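Glycoside hydrolase family 16 protein (Bacteroides ovatus, PDB 7KR6) probably hydrolyses O-glycosidic bonds of beta-glucans, as an endo-glucanase of glycoside hydrolase family 16, in a cleft that binds a glycan inhibitor. Local coordinates at residues A[49-54]-A[102-107]; A[78-83]-A[265-270]; A[85-90]-A[236-241]; A[148-153]-A[163-168]. The protein carries 1 engineered substitution. All blocks are in the same frame, centred on the assembly; numbering follows the deposited sequence.

Interaction 1 (A[49-54]-A[102-107]); sequences VWTKET and KGKKSF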
loop_
_atom_site.group_PDB
_atom_site.type_symbol
_atom_site.label_atom_id
_atom_site.label_comp_id
_atom_site.label_asym_id
_atom_site.label_seq_id
_atom_site.Cartn_x
_atom_site.Cartn_y
_atom_site.Cartn_z
ATOM N N VAL A 49 10.915 23.443 -20.725
ATOM C CA VAL A 49 10.584 22.956 -19.362
ATOM C C VAL A 49 10.056 21.526 -19.407
ATOM O O VAL A 49 10.398 20.775 -18.490
ATOM C CB VAL A 49 9.567 23.886 -18.694
ATOM C CG1 VAL A 49 9.124 23.338 -17.330
ATOM C CG2 VAL A 49 10.161 25.279 -18.562
ATOM N N TRP A 50 9.206 21.200 -20.384
ATOM C CA TRP A 50 8.462 19.908 -20.395
ATOM C C TRP A 50 8.815 19.073 -21.616
ATOM O O TRP A 50 9.132 19.658 -22.684
ATOM C CB TRP A 50 6.952 20.184 -20.333
ATOM C CG TRP A 50 6.513 21.022 -19.179
ATOM C CD1 TRP A 50 6.160 22.332 -19.191
ATOM C CD2 TRP A 50 6.468 20.615 -17.794
ATOM N NE1 TRP A 50 5.850 22.767 -17.934
ATOM C CE2 TRP A 50 5.996 21.725 -17.055
ATOM C CE3 TRP A 50 6.688 19.391 -17.126
ATOM C CZ2 TRP A 50 5.833 21.713 -15.667
ATOM C CZ3 TRP A 50 6.466 19.372 -15.763
ATOM C CH2 TRP A 50 6.058 20.497 -15.038
ATOM N N THR A 51 8.684 17.755 -21.493
ATOM C CA THR A 51 8.754 16.767 -22.561
ATOM C C THR A 51 7.478 15.931 -22.501
ATOM O O THR A 51 7.195 15.390 -21.418
ATOM C CB THR A 51 9.994 15.895 -22.418
ATOM O OG1 THR A 51 11.064 16.815 -22.230
ATOM C CG2 THR A 51 10.231 14.950 -23.569
ATOM N N LYS A 52 6.774 15.826 -23.615
ATOM C CA LYS A 52 5.699 14.829 -23.808
ATOM C C LYS A 52 6.292 13.440 -23.991
ATOM O O LYS A 52 7.259 13.270 -24.726
ATOM C CB LYS A 52 4.817 15.195 -25.012
ATOM C CG LYS A 52 4.256 16.597 -24.973
ATOM C CD LYS A 52 3.392 16.886 -26.162
ATOM C CE LYS A 52 2.833 18.282 -26.204
ATOM N NZ LYS A 52 1.814 18.391 -27.290
ATOM N N GLU A 53 5.702 12.441 -23.328
ATOM C CA GLU A 53 6.194 11.057 -23.364
ATOM C C GLU A 53 5.383 10.270 -24.372
ATOM O O GLU A 53 4.154 10.543 -24.545
ATOM C CB GLU A 53 6.197 10.387 -21.976
ATOM C CG GLU A 53 7.127 11.083 -21.017
ATOM C CD GLU A 53 7.326 10.334 -19.706
ATOM O OE1 GLU A 53 7.396 9.109 -19.769
ATOM O OE2 GLU A 53 7.366 10.979 -18.652
ATOM N N THR A 54 6.065 9.302 -24.976
ATOM C CA THR A 54 5.513 8.332 -25.952
ATOM C C THR A 54 5.856 6.925 -25.502
ATOM O O THR A 54 7.053 6.600 -25.386
ATOM C CB THR A 54 6.054 8.528 -27.378
ATOM O OG1 THR A 54 5.733 9.861 -27.760
ATOM C CG2 THR A 54 5.427 7.527 -28.325
ATOM N N LYS A 102 12.325 16.320 -16.710
ATOM C CA LYS A 102 13.682 15.727 -16.508
ATOM C C LYS A 102 14.691 16.461 -17.387
ATOM O O LYS A 102 14.419 16.669 -18.616
ATOM C CB LYS A 102 13.733 14.254 -16.880
ATOM C CG LYS A 102 15.000 13.537 -16.472
ATOM C CD LYS A 102 14.954 12.109 -16.833
ATOM C CE LYS A 102 16.072 11.302 -16.215
ATOM N NZ LYS A 102 17.362 11.921 -16.554
ATOM N N GLY A 103 15.807 16.833 -16.769
ATOM C CA GLY A 103 16.891 17.505 -17.521
ATOM C C GLY A 103 16.554 18.955 -17.853
ATOM O O GLY A 103 17.380 19.596 -18.573
ATOM N N LYS A 104 15.403 19.487 -17.442
ATOM C CA LYS A 104 14.916 20.844 -17.808
ATOM C C LYS A 104 14.560 21.668 -16.569
ATOM O O LYS A 104 14.861 22.884 -16.511
ATOM C CB LYS A 104 13.758 20.764 -18.807
ATOM C CG LYS A 104 14.068 20.045 -20.106
ATOM C CD LYS A 104 12.887 19.984 -21.095
ATOM C CE LYS A 104 13.272 19.358 -22.438
ATOM N NZ LYS A 104 12.111 19.201 -23.328
ATOM N N LYS A 105 13.840 21.103 -15.592
ATOM C CA LYS A 105 13.470 21.867 -14.392
ATOM C C LYS A 105 13.496 20.883 -13.231
ATOM O O LYS A 105 12.655 19.943 -13.188
ATOM C CB LYS A 105 12.090 22.494 -14.526
ATOM C CG LYS A 105 11.720 23.493 -13.454
ATOM C CD LYS A 105 12.581 24.752 -13.391
ATOM C CE LYS A 105 12.875 25.304 -14.771
ATOM N NZ LYS A 105 13.452 26.670 -14.723
ATOM N N SER A 106 14.372 21.122 -12.289
ATOM C CA SER A 106 14.487 20.267 -11.087
ATOM C C SER A 106 14.861 21.136 -9.892
ATOM O O SER A 106 15.283 22.283 -10.084
ATOM C CB SER A 106 15.420 19.136 -11.291
ATOM O OG SER A 106 16.778 19.584 -11.440
ATOM N N PHE A 107 14.584 20.651 -8.701
ATOM C CA PHE A 107 14.732 21.466 -7.481
ATOM C C PHE A 107 14.872 20.550 -6.266
ATOM O O PHE A 107 14.615 19.368 -6.373
ATOM C CB PHE A 107 13.561 22.416 -7.332
ATOM C CG PHE A 107 12.274 21.699 -6.997
ATOM C CD1 PHE A 107 11.565 21.062 -8.010
ATOM C CD2 PHE A 107 11.782 21.674 -5.703
ATOM C CE1 PHE A 107 10.403 20.357 -7.709
ATOM C CE2 PHE A 107 10.590 21.020 -5.423
ATOM C CZ PHE A 107 9.913 20.367 -6.427
HETATM O O HOH W 1 12.429 15.738 -20.016
#
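Lys-104 reaches across to segment 49-54 and ends on two acceptors: NZ donates to Thr-51 OG1 at 2.8 Å and to Trp-50 O at 3.1 Å. The second bond is the less well aimed, for the ammonium group sits above the carbonyl plane of Trp-50, 60° out of it. The lysine chain is extended beyond CG, and a long aliphatic arm suits this place because it lies along the backbone of Val-49 before delivering its charge. Its CB, 3.4 Å from Val-49 O, helps bury that carbonyl oxygen, which has no polar partner in the model. Glu-47 O also accepts from NZ. Thr-51 meets the lysine at about a right angle; with OG1 anti to its carbonyl carbon (chi1 -49°), the hydroxyl accepts from Lys-104 and also donates to a water, 2.8 Å from OG1, which in turn donates to Lys-102 O. Val-49 CG1 lies 4.2 Å from Lys-105 CB and rests over one face of the Trp-50 indole, whose NE1 bonds to Asp-40. The contact belongs to the family 16 beta-jelly roll, where short strand 51-52 joins the longer strand 93-107 in antiparallel pairing through Thr-51 and Asn-100. Trp-50 packs on Ile-234 of strand 232-240, and Phe-38 of strand 38-40 touches both Val-49 and Lys-105.

Interaction 2 (A[78-83]-A[265-270]); sequences GDKSVL and YIDWVK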
loop_
_atom_site.group_PDB
_atom_site.type_symbol
_atom_site.label_atom_id
_atom_site.label_comp_id
_atom_site.label_asym_id
_atom_site.label_seq_id
_atom_site.Cartn_x
_atom_site.Cartn_y
_atom_site.Cartn_z
ATOM N N GLY A 78 -12.858 27.468 -19.750
ATOM C CA GLY A 78 -13.479 28.765 -19.436
ATOM C C GLY A 78 -12.509 29.877 -19.759
ATOM O O GLY A 78 -11.945 29.841 -20.853
ATOM N N ASP A 79 -12.265 30.787 -18.828
ATOM C CA ASP A 79 -11.287 31.884 -19.027
ATOM C C ASP A 79 -9.903 31.464 -18.510
ATOM O O ASP A 79 -9.039 32.331 -18.420
ATOM C CB ASP A 79 -11.758 33.188 -18.377
ATOM C CG ASP A 79 -12.241 33.040 -16.945
ATOM O OD1 ASP A 79 -11.899 32.018 -16.297
ATOM O OD2 ASP A 79 -12.976 33.937 -16.492
ATOM N N LYS A 80 -9.678 30.187 -18.194
ATOM C CA LYS A 80 -8.334 29.722 -17.786
ATOM C C LYS A 80 -7.586 29.174 -19.000
ATOM O O LYS A 80 -8.232 28.618 -19.896
ATOM C CB LYS A 80 -8.445 28.602 -16.750
ATOM C CG LYS A 80 -9.008 29.011 -15.406
ATOM C CD LYS A 80 -9.102 27.836 -14.431
ATOM C CE LYS A 80 -9.690 28.192 -13.087
ATOM N NZ LYS A 80 -11.123 28.535 -13.187
ATOM N N SER A 81 -6.257 29.293 -18.993
ATOM C CA SER A 81 -5.352 28.582 -19.913
ATOM C C SER A 81 -4.699 27.470 -19.106
ATOM O O SER A 81 -4.147 27.766 -18.060
ATOM C CB SER A 81 -4.296 29.446 -20.593
ATOM O OG SER A 81 -3.710 28.710 -21.679
ATOM N N VAL A 82 -4.825 26.254 -19.583
ATOM C CA VAL A 82 -4.461 25.053 -18.758
ATOM C C VAL A 82 -3.720 24.030 -19.611
ATOM O O VAL A 82 -3.928 23.894 -20.836
ATOM C CB VAL A 82 -5.730 24.429 -18.129
ATOM C CG1 VAL A 82 -6.474 25.449 -17.315
ATOM C CG2 VAL A 82 -6.619 23.812 -19.181
ATOM N N LEU A 83 -2.908 23.228 -18.958
ATOM C CA LEU A 83 -2.392 21.984 -19.548
ATOM C C LEU A 83 -3.535 20.949 -19.550
ATOM O O LEU A 83 -4.165 20.750 -18.514
ATOM C CB LEU A 83 -1.181 21.493 -18.736
ATOM C CG LEU A 83 -0.593 20.145 -19.156
ATOM C CD1 LEU A 83 0.145 20.241 -20.484
ATOM C CD2 LEU A 83 0.322 19.629 -18.039
ATOM N N TYR A 265 -6.883 18.482 -16.078
ATOM C CA TYR A 265 -6.476 19.884 -16.335
ATOM C C TYR A 265 -5.533 20.386 -15.249
ATOM O O TYR A 265 -5.823 20.280 -14.031
ATOM C CB TYR A 265 -7.701 20.788 -16.334
ATOM C CG TYR A 265 -8.811 20.425 -17.294
ATOM C CD1 TYR A 265 -8.805 20.886 -18.594
ATOM C CD2 TYR A 265 -9.908 19.679 -16.883
ATOM C CE1 TYR A 265 -9.834 20.586 -19.469
ATOM C CE2 TYR A 265 -10.944 19.375 -17.746
ATOM C CZ TYR A 265 -10.930 19.876 -19.032
ATOM O OH TYR A 265 -11.950 19.569 -19.893
ATOM N N ILE A 266 -4.408 21.003 -15.654
ATOM C CA ILE A 266 -3.448 21.649 -14.717
ATOM C C ILE A 266 -3.394 23.142 -15.089
ATOM O O ILE A 266 -2.959 23.468 -16.202
ATOM C CB ILE A 266 -2.059 20.986 -14.708
ATOM C CG1 ILE A 266 -2.108 19.482 -14.413
ATOM C CG2 ILE A 266 -1.180 21.656 -13.686
ATOM C CD1 ILE A 266 -2.392 18.583 -15.594
ATOM N N ASP A 267 -3.887 23.972 -14.191
ATOM C CA ASP A 267 -3.996 25.440 -14.462
ATOM C C ASP A 267 -2.612 26.050 -14.313
ATOM O O ASP A 267 -2.282 26.995 -15.080
ATOM C CB ASP A 267 -4.936 26.112 -13.482
ATOM C CG ASP A 267 -5.326 27.537 -13.844
ATOM O OD1 ASP A 267 -4.917 27.976 -14.940
ATOM O OD2 ASP A 267 -6.033 28.158 -13.047
ATOM N N TRP A 268 -1.833 25.551 -13.376
ATOM C CA TRP A 268 -0.507 26.142 -13.057
ATOM C C TRP A 268 0.242 25.200 -12.135
ATOM O O TRP A 268 -0.360 24.351 -11.462
ATOM C CB TRP A 268 -0.608 27.559 -12.452
ATOM C CG TRP A 268 -1.505 27.729 -11.268
ATOM C CD1 TRP A 268 -2.752 28.302 -11.271
ATOM C CD2 TRP A 268 -1.242 27.379 -9.902
ATOM N NE1 TRP A 268 -3.258 28.334 -10.010
ATOM C CE2 TRP A 268 -2.346 27.806 -9.145
ATOM C CE3 TRP A 268 -0.165 26.786 -9.236
ATOM C CZ2 TRP A 268 -2.451 27.611 -7.772
ATOM C CZ3 TRP A 268 -0.263 26.585 -7.877
ATOM C CH2 TRP A 268 -1.391 26.984 -7.160
ATOM N N VAL A 269 1.553 25.318 -12.174
ATOM C CA VAL A 269 2.461 24.667 -11.200
ATOM C C VAL A 269 3.489 25.716 -10.815
ATOM O O VAL A 269 3.893 26.526 -11.675
ATOM C CB VAL A 269 3.051 23.354 -11.747
ATOM C CG1 VAL A 269 3.757 23.502 -13.080
ATOM C CG2 VAL A 269 3.953 22.667 -10.713
ATOM N N LYS A 270 3.847 25.742 -9.555
ATOM C CA LYS A 270 4.877 26.705 -9.098
ATOM C C LYS A 270 5.781 26.080 -8.047
ATOM O O LYS A 270 5.347 25.243 -7.244
ATOM C CB LYS A 270 4.213 28.013 -8.671
ATOM C CG LYS A 270 3.386 27.961 -7.415
ATOM C CD LYS A 270 2.737 29.290 -7.103
ATOM C CE LYS A 270 1.850 29.236 -5.879
ATOM N NZ LYS A 270 0.814 30.292 -5.930
HETATM O O HOH W 2 -5.172 30.435 -16.381
#
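Leu-83 and Ile-266 form an antiparallel hydrogen-bonded pair, Leu-83 N to Ile-266 O at 2.8 Å and Ile-266 N to Leu-83 O at 2.9 Å, although the short strand segments 80-83 and 265-270 run at 110° to one another. The ladder runs on toward Leu-85, which pairs with Met-264, and the strands diverge only toward Ser-81 and Lys-80. On the face carrying Leu-83 and Ile-266 the two side chains lie side by side and point the same way, with Leu-83 CD2 3.8 Å from Ile-266 CD1; branched apolar residues suit this buried face, where Ile-266 also packs on Phe-236. Such a layer of aliphatic and aromatic groups between curved sheets is the core of the beta-jelly roll shared by family 16 hydrolases. Val-82 is directed otherwise: its CG2 comes to the edge of the Tyr-265 ring, near the ring plane, 3.7 Å from CD1, and its CG1 touches Asp-267 CA. The phenol oxygen of Tyr-265 bonds to Asn-263. Nearer the start of strand 80-90 the contact becomes polar. Asp-267, its CG anti to the backbone N (chi1 -168°), brings its carboxylate across the aliphatic part of Lys-80 at about a right angle, OD2 lying 3.4 Å from CD. The lysine chain then bends at its last torsion, leaving NZ 5.1 Å from OD2, so the opposite charges are close without pairing directly. A water accepts from Ser-81 N and lies 2.9 Å from Asp-267 OD1, to which it can donate, bridging the strands where they have parted.

Interaction 3 (A[85-90]-A[236-241]); sequences LTAERK and FNLAVG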
loop_
_atom_site.group_PDB
_atom_site.type_symbol
_atom_site.label_atom_id
_atom_site.label_comp_id
_atom_site.label_asym_id
_atom_site.label_seq_id
_atom_site.Cartn_x
_atom_site.Cartn_y
_atom_site.Cartn_z
ATOM N N LEU A 85 -4.322 16.921 -20.226
ATOM C CA LEU A 85 -4.042 15.515 -20.541
ATOM C C LEU A 85 -5.372 14.820 -20.859
ATOM O O LEU A 85 -6.270 14.783 -19.968
ATOM C CB LEU A 85 -3.349 14.839 -19.359
ATOM C CG LEU A 85 -2.143 15.592 -18.802
ATOM C CD1 LEU A 85 -1.597 14.905 -17.570
ATOM C CD2 LEU A 85 -1.041 15.765 -19.852
ATOM N N THR A 86 -5.451 14.254 -22.050
ATOM C CA THR A 86 -6.710 13.646 -22.557
ATOM C C THR A 86 -6.566 12.148 -22.691
ATOM O O THR A 86 -5.723 11.660 -23.431
ATOM C CB THR A 86 -7.088 14.235 -23.919
ATOM O OG1 THR A 86 -7.211 15.648 -23.730
ATOM C CG2 THR A 86 -8.375 13.595 -24.414
ATOM N N ALA A 87 -7.422 11.409 -21.986
ATOM C CA ALA A 87 -7.540 9.952 -22.136
ATOM C C ALA A 87 -8.695 9.669 -23.107
ATOM O O ALA A 87 -9.730 10.322 -23.000
ATOM C CB ALA A 87 -7.783 9.310 -20.810
ATOM N N GLU A 88 -8.445 8.807 -24.060
ATOM C CA GLU A 88 -9.375 8.533 -25.181
ATOM C C GLU A 88 -9.395 7.044 -25.470
ATOM O O GLU A 88 -8.335 6.410 -25.497
ATOM C CB GLU A 88 -8.888 9.249 -26.437
ATOM C CG GLU A 88 -9.723 8.898 -27.653
ATOM C CD GLU A 88 -9.403 9.756 -28.866
ATOM O OE1 GLU A 88 -8.314 10.385 -28.897
ATOM O OE2 GLU A 88 -10.238 9.791 -29.769
ATOM N N ARG A 89 -10.585 6.497 -25.753
ATOM C CA ARG A 89 -10.702 5.107 -26.197
ATOM C C ARG A 89 -11.233 5.065 -27.637
ATOM O O ARG A 89 -12.216 5.750 -27.937
ATOM C CB ARG A 89 -11.644 4.340 -25.278
ATOM C CG ARG A 89 -11.704 2.868 -25.631
ATOM C CD ARG A 89 -12.449 2.089 -24.576
ATOM N NE ARG A 89 -12.737 0.722 -24.956
ATOM C CZ ARG A 89 -13.295 -0.176 -24.155
ATOM N NH1 ARG A 89 -13.687 0.175 -22.934
ATOM N NH2 ARG A 89 -13.473 -1.413 -24.584
ATOM N N LYS A 90 -10.602 4.246 -28.460
ATOM C CA LYS A 90 -10.955 4.058 -29.893
ATOM C C LYS A 90 -10.956 2.548 -30.103
ATOM O O LYS A 90 -9.883 1.945 -30.130
ATOM C CB LYS A 90 -10.005 4.872 -30.784
ATOM N N PHE A 236 3.415 14.818 -14.580
ATOM C CA PHE A 236 1.924 14.726 -14.561
ATOM C C PHE A 236 1.503 13.665 -15.556
ATOM O O PHE A 236 2.044 13.595 -16.670
ATOM C CB PHE A 236 1.234 16.033 -14.959
ATOM C CG PHE A 236 1.467 17.222 -14.057
ATOM C CD1 PHE A 236 0.732 17.451 -12.911
ATOM C CD2 PHE A 236 2.426 18.157 -14.422
ATOM C CE1 PHE A 236 0.940 18.592 -12.143
ATOM C CE2 PHE A 236 2.685 19.252 -13.620
ATOM C CZ PHE A 236 1.936 19.478 -12.487
ATOM N N ASN A 237 0.492 12.871 -15.211
ATOM C CA ASN A 237 0.004 11.863 -16.194
ATOM C C ASN A 237 -1.417 11.477 -15.843
ATOM O O ASN A 237 -1.844 11.685 -14.680
ATOM C CB ASN A 237 0.852 10.596 -16.224
ATOM C CG ASN A 237 0.710 9.805 -14.948
ATOM O OD1 ASN A 237 1.123 10.268 -13.863
ATOM N ND2 ASN A 237 -0.104 8.750 -15.001
ATOM N N LEU A 238 -2.112 10.976 -16.848
ATOM C CA LEU A 238 -3.448 10.356 -16.658
ATOM C C LEU A 238 -3.318 8.935 -17.192
ATOM O O LEU A 238 -3.429 8.694 -18.417
ATOM C CB LEU A 238 -4.539 11.197 -17.325
ATOM C CG LEU A 238 -5.956 10.611 -17.281
ATOM C CD1 LEU A 238 -6.435 10.439 -15.850
ATOM C CD2 LEU A 238 -6.886 11.570 -17.971
ATOM N N ALA A 239 -3.084 7.982 -16.285
ATOM C CA ALA A 239 -3.011 6.561 -16.657
ATOM C C ALA A 239 -4.448 6.042 -16.721
ATOM O O ALA A 239 -5.342 6.672 -16.113
ATOM C CB ALA A 239 -2.159 5.768 -15.697
ATOM N N VAL A 240 -4.626 4.989 -17.516
ATOM C CA VAL A 240 -5.913 4.242 -17.601
ATOM C C VAL A 240 -5.646 2.777 -17.267
ATOM O O VAL A 240 -4.852 2.072 -17.982
ATOM C CB VAL A 240 -6.528 4.409 -18.999
ATOM C CG1 VAL A 240 -7.907 3.783 -19.054
ATOM C CG2 VAL A 240 -6.558 5.863 -19.431
ATOM N N GLY A 241 -6.308 2.272 -16.212
ATOM C CA GLY A 241 -5.976 0.952 -15.675
ATOM C C GLY A 241 -4.581 0.894 -15.080
ATOM O O GLY A 241 -3.933 1.936 -14.983
#
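Ala-87 fits its methyl between Leu-238 and Val-240, a small knob in the hollow between two larger side chains, in the interior of the beta-jelly roll characteristic of family 16 hydrolases. The strands 85-90 and 236-240 run in nearly the same direction, 10° apart, and their axes come no closer than 7.2 Å. That is too far for backbone pairing, and what fills the interval is apolar side chain. Alanine suits the middle because CD2 of Leu-238 already reaches up to it, probably leaving room for no more than a small side chain: Leu-238 CG stands anti to the backbone N (chi1 176°), and CD2 rises to 3.7 Å from Ala-87 CB and 3.8 Å from Leu-85 O. Val-240 closes the other flank of the methyl with CG2, 3.9 Å from Ala-87 CB. At the other end the bump and hollow change sides, and Leu-85 becomes the projecting residue. Its CD1 settles on the backbone of strand 236-240, close to the CB of Phe-236, while the phenyl ring leads away to meet Phe-129. Asn-237 turns its amide from the contact toward the glycan side, where OD1 bonds to Trp-130, a residue of the sugar pocket, and ND2 to Tyr-67; the side chain is about 4 Å from the bound fluoroglucose. Behind that amide, the Leu-85 methyl CD1 rests 3.7 Å from Asn-237 CA.

Interaction 4 (A[148-153]-A[163-168]); sequences MAMGEQ and KQVNTA. Engineered in segment 148-153: Ala-149 (natural residue Glu).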
loop_
_atom_site.group_PDB
_atom_site.type_symbol
_atom_site.label_atom_id
_atom_site.label_comp_id
_atom_site.label_asym_id
_atom_site.label_seq_id
_atom_site.Cartn_x
_atom_site.Cartn_y
_atom_site.Cartn_z
ATOM N N MET A 148 0.275 13.183 -5.209
ATOM C CA MET A 148 -1.158 12.822 -5.222
ATOM C C MET A 148 -1.369 11.824 -6.344
ATOM O O MET A 148 -0.860 12.002 -7.437
ATOM C CB MET A 148 -1.997 14.086 -5.449
ATOM C CG MET A 148 -3.510 13.889 -5.710
ATOM S SD MET A 148 -3.957 13.353 -7.373
ATOM C CE MET A 148 -3.632 14.830 -8.340
ATOM N N ALA A 149 -2.166 10.806 -6.051
ATOM C CA ALA A 149 -2.779 9.930 -7.045
ATOM C C ALA A 149 -4.199 9.655 -6.583
ATOM O O ALA A 149 -4.436 9.583 -5.374
ATOM C CB ALA A 149 -2.017 8.663 -7.187
ATOM N N MET A 150 -5.104 9.540 -7.535
ATOM C CA MET A 150 -6.470 9.018 -7.229
ATOM C C MET A 150 -6.727 7.838 -8.146
ATOM O O MET A 150 -5.995 7.609 -9.127
ATOM C CB MET A 150 -7.528 10.101 -7.412
ATOM C CG MET A 150 -7.301 11.257 -6.486
ATOM S SD MET A 150 -8.651 12.426 -6.352
ATOM C CE MET A 150 -9.701 11.536 -5.200
ATOM N N GLY A 151 -7.751 7.056 -7.819
ATOM C CA GLY A 151 -8.122 5.923 -8.688
ATOM C C GLY A 151 -7.841 4.573 -8.048
ATOM O O GLY A 151 -8.012 3.547 -8.734
ATOM N N GLU A 152 -7.342 4.502 -6.810
ATOM C CA GLU A 152 -6.886 3.208 -6.230
ATOM C C GLU A 152 -8.045 2.209 -6.128
ATOM O O GLU A 152 -9.185 2.648 -5.858
ATOM C CB GLU A 152 -6.250 3.441 -4.863
ATOM C CG GLU A 152 -5.364 2.300 -4.387
ATOM C CD GLU A 152 -6.077 1.280 -3.508
ATOM O OE1 GLU A 152 -5.689 0.125 -3.514
ATOM O OE2 GLU A 152 -7.091 1.638 -2.892
ATOM N N GLN A 153 -7.736 0.920 -6.317
ATOM C CA GLN A 153 -8.693 -0.235 -6.253
ATOM C C GLN A 153 -9.664 -0.076 -5.063
ATOM O O GLN A 153 -10.880 -0.217 -5.267
ATOM C CB GLN A 153 -7.888 -1.532 -6.112
ATOM C CG GLN A 153 -8.714 -2.807 -6.024
ATOM C CD GLN A 153 -7.845 -4.048 -6.103
ATOM O OE1 GLN A 153 -6.707 -4.008 -6.536
ATOM N NE2 GLN A 153 -8.393 -5.176 -5.707
ATOM N N LYS A 163 -13.043 10.991 -3.246
ATOM C CA LYS A 163 -12.388 11.583 -2.066
ATOM C C LYS A 163 -11.074 10.884 -1.725
ATOM O O LYS A 163 -10.281 11.496 -0.983
ATOM C CB LYS A 163 -13.303 11.565 -0.848
ATOM C CG LYS A 163 -14.551 12.410 -1.036
ATOM C CD LYS A 163 -15.319 12.625 0.227
ATOM C CE LYS A 163 -16.727 13.131 -0.034
ATOM N NZ LYS A 163 -17.468 13.175 1.253
ATOM N N GLN A 164 -10.834 9.671 -2.209
ATOM C CA GLN A 164 -9.715 8.842 -1.703
ATOM C C GLN A 164 -8.422 9.203 -2.429
ATOM O O GLN A 164 -8.300 8.957 -3.658
ATOM C CB GLN A 164 -10.008 7.358 -1.831
ATOM C CG GLN A 164 -8.917 6.576 -1.145
ATOM C CD GLN A 164 -9.109 5.101 -1.337
ATOM O OE1 GLN A 164 -10.078 4.534 -0.834
ATOM N NE2 GLN A 164 -8.215 4.528 -2.110
ATOM N N VAL A 165 -7.466 9.709 -1.661
ATOM C CA VAL A 165 -6.160 10.115 -2.203
ATOM C C VAL A 165 -5.099 9.165 -1.666
ATOM O O VAL A 165 -5.127 8.802 -0.481
ATOM C CB VAL A 165 -5.819 11.558 -1.827
ATOM C CG1 VAL A 165 -4.437 11.922 -2.314
ATOM C CG2 VAL A 165 -6.848 12.521 -2.379
ATOM N N ASN A 166 -4.145 8.872 -2.521
ATOM C CA ASN A 166 -2.976 8.040 -2.208
ATOM C C ASN A 166 -1.739 8.916 -2.345
ATOM O O ASN A 166 -1.677 9.683 -3.303
ATOM C CB ASN A 166 -2.969 6.848 -3.155
ATOM C CG ASN A 166 -3.860 5.735 -2.615
ATOM O OD1 ASN A 166 -5.115 5.798 -2.686
ATOM N ND2 ASN A 166 -3.215 4.737 -2.024
ATOM N N THR A 167 -0.847 8.845 -1.404
ATOM C CA THR A 167 0.469 9.507 -1.531
ATOM C C THR A 167 1.522 8.452 -1.174
ATOM O O THR A 167 1.235 7.540 -0.361
ATOM C CB THR A 167 0.497 10.772 -0.685
ATOM O OG1 THR A 167 1.770 11.407 -0.879
ATOM C CG2 THR A 167 0.331 10.472 0.787
ATOM N N ALA A 168 2.725 8.534 -1.728
ATOM C CA ALA A 168 3.694 7.456 -1.577
ATOM C C ALA A 168 5.113 7.961 -1.822
ATOM O O ALA A 168 5.283 8.930 -2.577
ATOM C CB ALA A 168 3.426 6.287 -2.480
HETATM O O HOH W 3 -9.730 7.643 -5.756
HETATM O O HOH W 4 -6.897 6.625 -4.577
#
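Met-150, Asn-166 and Gln-164 give up much of their surface here, with Glu-152 close behind. Met-150 bends at chi3 (80°) and so brings its methyl CE back over the neighbouring strand, 3.3 Å from Gln-164 O and 4.1 Å from Val-165 CG2; a flexible thioether suits a site lined by both backbone and apolar groups. Asn-166 forms an antiparallel hydrogen-bonded pair with Ala-149, N to O at 3.0 Å in both directions. Ala-149, an engineered substitution for Glu, has its side chain about 5 Å from the bound fluoroglucose. The extended side chain of Gln-164 carries its amide out until NE2 donates to Glu-152 OE2 at 3.2 Å; OE2 receives it on its anti lone pair, away from the other carboxylate oxygen, with the two planes 24° apart. The same OE2 accepts from Ser-154, which helps fix the carboxylate. A water 2.7 Å from Asn-166 OD1 can donate to it and to Gln-164 O, while accepting from Glu-152 N. A second water lies between Gly-151 N and Gln-164 O. These consecutive antiparallel strands of the family 16 jelly roll carry part of the glycan pocket, lined by Glu-144 and Asp-146 of strand 144-150 and His-170 of strand 164-171. Strand 125-133 borders the first and strand 179-186 the second, while Val-165 and Thr-167 pack on Phe-217 of strand 215-221.

How the interactions relate
Interactions 1, 2 and 3 form a connected group, with centres 18 to 19 Å apart. Phe-236 of interaction 3 is their common meeting point, touching Trp-50 of interaction 1 and Val-269 of interaction 2. Interactions 2 and 3 both use strand 80-90, which leads on in the chain to strand 93-107, its sheet neighbour, which carries one segment of interaction 1. Along the chain, interaction 1 crosses both of these, whereas interaction 4 falls wholly between the two halves of interaction 3, and that pair between those of interaction 2. Interaction 4 stands apart, about 7 Å from interaction 3 at the nearest atoms. Interactions 3 and 4 both reach the glycan pocket, while side chains of interactions 1 and 2 lie about 13 Å from bound sugar.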